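Local coordinates for protein oxidoreductase, FMN-binding (Shewanella oneidensis, PDB 2GQ9) that binds FMN and probably uses it to reduce carbon-carbon double bonds with NADH or NADPH, at residues A[100-105]-A[179-184]. Residues are numbered along the deposited sequence; the frame is centred on the assembly and turned at random.
With FMN (flavin mononucleotide), chain C; HBA (p-hydroxybenzaldehyde), chain D.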
loop_
_atom_site.group_PDB
_atom_site.type_symbol
_atom_site.label_atom_id
_atom_site.label_comp_id
_atom_site.label_asym_id
_atom_site.label_seq_id
_atom_site.Cartn_x
_atom_site.Cartn_y
_atom_site.Cartn_z
ATOM N N GLN A 100 0.930 6.023 0.329
ATOM C CA GLN A 100 1.652 4.759 0.230
ATOM C C GLN A 100 2.866 4.951 -0.663
ATOM O O GLN A 100 2.732 5.069 -1.884
ATOM C CB GLN A 100 0.779 3.626 -0.333
ATOM C CG GLN A 100 1.544 2.291 -0.304
ATOM C CD GLN A 100 0.834 1.152 -0.987
ATOM O OE1 GLN A 100 0.539 1.215 -2.176
ATOM N NE2 GLN A 100 0.571 0.091 -0.238
ATOM N N LEU A 101 4.049 4.994 -0.048
ATOM C CA LEU A 101 5.298 5.193 -0.784
ATOM C C LEU A 101 5.634 3.901 -1.502
ATOM O O LEU A 101 5.798 2.851 -0.880
ATOM C CB LEU A 101 6.416 5.600 0.168
ATOM C CG LEU A 101 6.091 6.838 1.004
ATOM C CD1 LEU A 101 7.316 7.201 1.822
ATOM C CD2 LEU A 101 5.676 8.001 0.102
ATOM N N TRP A 102 5.767 4.008 -2.819
ATOM C CA TRP A 102 5.962 2.854 -3.684
ATOM C C TRP A 102 7.239 2.758 -4.507
ATOM O O TRP A 102 7.718 3.751 -5.060
ATOM C CB TRP A 102 4.775 2.847 -4.648
ATOM C CG TRP A 102 4.409 1.576 -5.330
ATOM C CD1 TRP A 102 4.780 0.301 -4.992
ATOM C CD2 TRP A 102 3.458 1.449 -6.393
ATOM N NE1 TRP A 102 4.108 -0.610 -5.778
ATOM C CE2 TRP A 102 3.292 0.067 -6.644
ATOM C CE3 TRP A 102 2.727 2.371 -7.152
ATOM C CZ2 TRP A 102 2.419 -0.411 -7.623
ATOM C CZ3 TRP A 102 1.857 1.895 -8.125
ATOM C CH2 TRP A 102 1.710 0.517 -8.351
ATOM N N HIS A 103 7.786 1.547 -4.575
ATOM C CA HIS A 103 8.917 1.256 -5.442
ATOM C C HIS A 103 8.635 -0.171 -5.871
ATOM O O HIS A 103 8.658 -1.089 -5.046
ATOM C CB HIS A 103 10.275 1.336 -4.756
ATOM C CG HIS A 103 11.410 1.332 -5.732
ATOM N ND1 HIS A 103 11.551 0.353 -6.693
ATOM C CD2 HIS A 103 12.413 2.217 -5.948
ATOM C CE1 HIS A 103 12.588 0.638 -7.462
ATOM N NE2 HIS A 103 13.127 1.764 -7.032
ATOM N N VAL A 104 8.333 -0.344 -7.154
ATOM C CA VAL A 104 7.984 -1.649 -7.705
ATOM C C VAL A 104 9.130 -2.628 -7.907
ATOM O O VAL A 104 8.893 -3.805 -8.174
ATOM C CB VAL A 104 7.267 -1.499 -9.069
ATOM C CG1 VAL A 104 6.034 -0.611 -8.919
ATOM C CG2 VAL A 104 8.224 -0.912 -10.095
ATOM N N GLY A 105 10.364 -2.157 -7.777
ATOM C CA GLY A 105 11.487 -3.051 -7.982
ATOM C C GLY A 105 11.427 -3.656 -9.375
ATOM O O GLY A 105 11.287 -2.941 -10.361
ATOM N N GLU A 179 2.673 5.161 4.263
ATOM C CA GLU A 179 2.620 3.710 4.401
ATOM C C GLU A 179 3.692 3.153 3.486
ATOM O O GLU A 179 3.699 3.418 2.279
ATOM C CB GLU A 179 1.271 3.128 3.969
ATOM C CG GLU A 179 1.215 1.604 4.168
ATOM C CD GLU A 179 -0.101 0.987 3.733
ATOM O OE1 GLU A 179 -0.192 0.519 2.577
ATOM O OE2 GLU A 179 -1.042 0.978 4.552
ATOM N N LEU A 180 4.607 2.382 4.052
ATOM C CA LEU A 180 5.658 1.801 3.241
ATOM C C LEU A 180 5.095 0.572 2.548
ATOM O O LEU A 180 4.639 -0.354 3.213
ATOM C CB LEU A 180 6.845 1.403 4.116
ATOM C CG LEU A 180 7.941 0.625 3.385
ATOM C CD1 LEU A 180 8.505 1.454 2.226
ATOM C CD2 LEU A 180 9.035 0.291 4.381
ATOM N N HIS A 181 5.113 0.564 1.218
ATOM C CA HIS A 181 4.605 -0.588 0.491
ATOM C C HIS A 181 5.705 -1.640 0.456
ATOM O O HIS A 181 6.607 -1.576 -0.380
ATOM C CB HIS A 181 4.215 -0.230 -0.949
ATOM C CG HIS A 181 3.368 -1.279 -1.615
ATOM N ND1 HIS A 181 3.222 -2.550 -1.098
ATOM C CD2 HIS A 181 2.593 -1.233 -2.725
ATOM C CE1 HIS A 181 2.392 -3.241 -1.861
ATOM N NE2 HIS A 181 1.995 -2.467 -2.854
ATOM N N ALA A 182 5.636 -2.604 1.367
ATOM C CA ALA A 182 6.635 -3.668 1.411
ATOM C C ALA A 182 5.930 -4.975 1.106
ATOM O O ALA A 182 6.380 -6.056 1.497
ATOM C CB ALA A 182 7.284 -3.725 2.786
ATOM N N ALA A 183 4.826 -4.861 0.376
ATOM C CA ALA A 183 4.017 -6.015 0.031
ATOM C C ALA A 183 3.865 -6.257 -1.459
ATOM O O ALA A 183 4.537 -5.653 -2.298
ATOM C CB ALA A 183 2.619 -5.866 0.665
ATOM N N ASN A 184 2.947 -7.167 -1.750
ATOM C CA ASN A 184 2.558 -7.573 -3.086
ATOM C C ASN A 184 3.639 -7.738 -4.142
ATOM O O ASN A 184 3.447 -7.405 -5.314
ATOM C CB ASN A 184 1.433 -6.653 -3.562
ATOM C CG ASN A 184 0.281 -6.623 -2.566
ATOM O OD1 ASN A 184 0.172 -7.513 -1.719
ATOM N ND2 ASN A 184 -0.581 -5.618 -2.662
HETATM N N1 FMN C . -2.526 -2.698 -2.674
HETATM C C2 FMN C . -1.397 -1.900 -2.387
HETATM O O2 FMN C . -0.677 -2.135 -1.465
HETATM N N3 FMN C . -1.173 -0.747 -3.231
HETATM C C4 FMN C . -1.935 -0.353 -4.295
HETATM O O4 FMN C . -1.602 0.580 -4.999
HETATM C C4A FMN C . -3.055 -1.248 -4.674
HETATM N N5 FMN C . -3.692 -1.112 -5.890
HETATM C C5A FMN C . -4.861 -1.811 -6.061
HETATM C C6 FMN C . -5.719 -1.486 -7.231
HETATM C C7 FMN C . -7.031 -2.084 -7.401
HETATM C C7M FMN C . -7.908 -1.628 -8.559
HETATM C C8 FMN C . -7.463 -3.101 -6.445
HETATM C C8M FMN C . -8.882 -3.740 -6.526
HETATM C C9 FMN C . -6.604 -3.451 -5.337
HETATM C C9A FMN C . -5.336 -2.850 -5.137
HETATM N N10 FMN C . -4.465 -3.066 -3.988
HETATM C C10 FMN C . -3.284 -2.397 -3.726
HETATM C "C1'" FMN C . -4.868 -4.154 -3.016
HETATM C "C2'" FMN C . -5.865 -3.594 -2.013
HETATM O "O2'" FMN C . -5.311 -2.574 -1.174
HETATM C "C3'" FMN C . -6.494 -4.663 -1.112
HETATM O "O3'" FMN C . -5.497 -5.216 -0.232
HETATM C "C4'" FMN C . -7.128 -5.791 -1.920
HETATM O "O4'" FMN C . -8.033 -5.265 -2.945
HETATM C "C5'" FMN C . -7.862 -6.802 -1.061
HETATM O "O5'" FMN C . -9.032 -6.201 -0.409
HETATM P P FMN C . -10.518 -6.353 -0.952
HETATM O O1P FMN C . -10.658 -5.612 -2.241
HETATM O O2P FMN C . -10.808 -7.840 -1.048
HETATM O O3P FMN C . -11.379 -5.689 0.152
HETATM C "C1'" HBA D . -2.691 -2.814 -9.247
HETATM O "O1'" HBA D . -3.591 -3.557 -9.583
HETATM C C1 HBA D . -1.963 -3.045 -7.990
HETATM C C2 HBA D . -0.913 -2.160 -7.598
HETATM C C3 HBA D . -0.193 -2.435 -6.430
HETATM C C4 HBA D . -0.508 -3.578 -5.655
HETATM C C5 HBA D . -1.566 -4.463 -5.995
HETATM C C6 HBA D . -2.286 -4.160 -7.148
HETATM O O4 HBA D . 0.007 -3.648 -4.407
HETATM O O HOH W 1 7.420 0.746 -1.602
HETATM O O HOH W 2 8.639 -2.031 -2.350
#
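Gln100 and Leu101 run parallel to Glu179 and Leu180 near the C-terminal ends of strands 96-102 and 177-181, neighbours in the eight-stranded TIM barrel, with Leu101 N bonded to Glu179 O and Leu101 O receiving His181 N. Past that ladder the chains part, and a water sits within hydrogen-bonding reach of both Leu101 O and His181 O. Inside the barrel, Gln100 reaches the flavin because its side chain is fully extended, CG anti to the backbone N (chi1 -175°). Its amide reads the pyrimidine edge of FMN with two bonds: Gln100 OE1 accepts from FMN N3 at 2.8 Å, and NE2 gives an almost straight bond to O2 (177°). Through its other hydrogen, Gln100 NE2 donates to Glu179 OE1, 2.9 Å away, a more bent bond tilted out of the amide plane, which, with the flavin bonds, probably sets which end of the amide faces O2. Glu179 OE2 is held in turn by Tyr266 and His268. The Gln100 amide also lies over one face of the His181 imidazole, planes 19° apart, and FMN O2 sits over that same face. Trp102 runs alongside His181, the rings slid apart with little overlap, and its CZ2 meets HBA C3 at 3.5 Å. Ala183 N donates to His181 ND1, with NE2 turned to HBA O4. As in the Old Yellow Enzyme family, a His/Asn pair holds the phenol oxygen: HBA O4 lies 2.8 Å from His181 NE2 and 2.7 Å from Asn184 ND2.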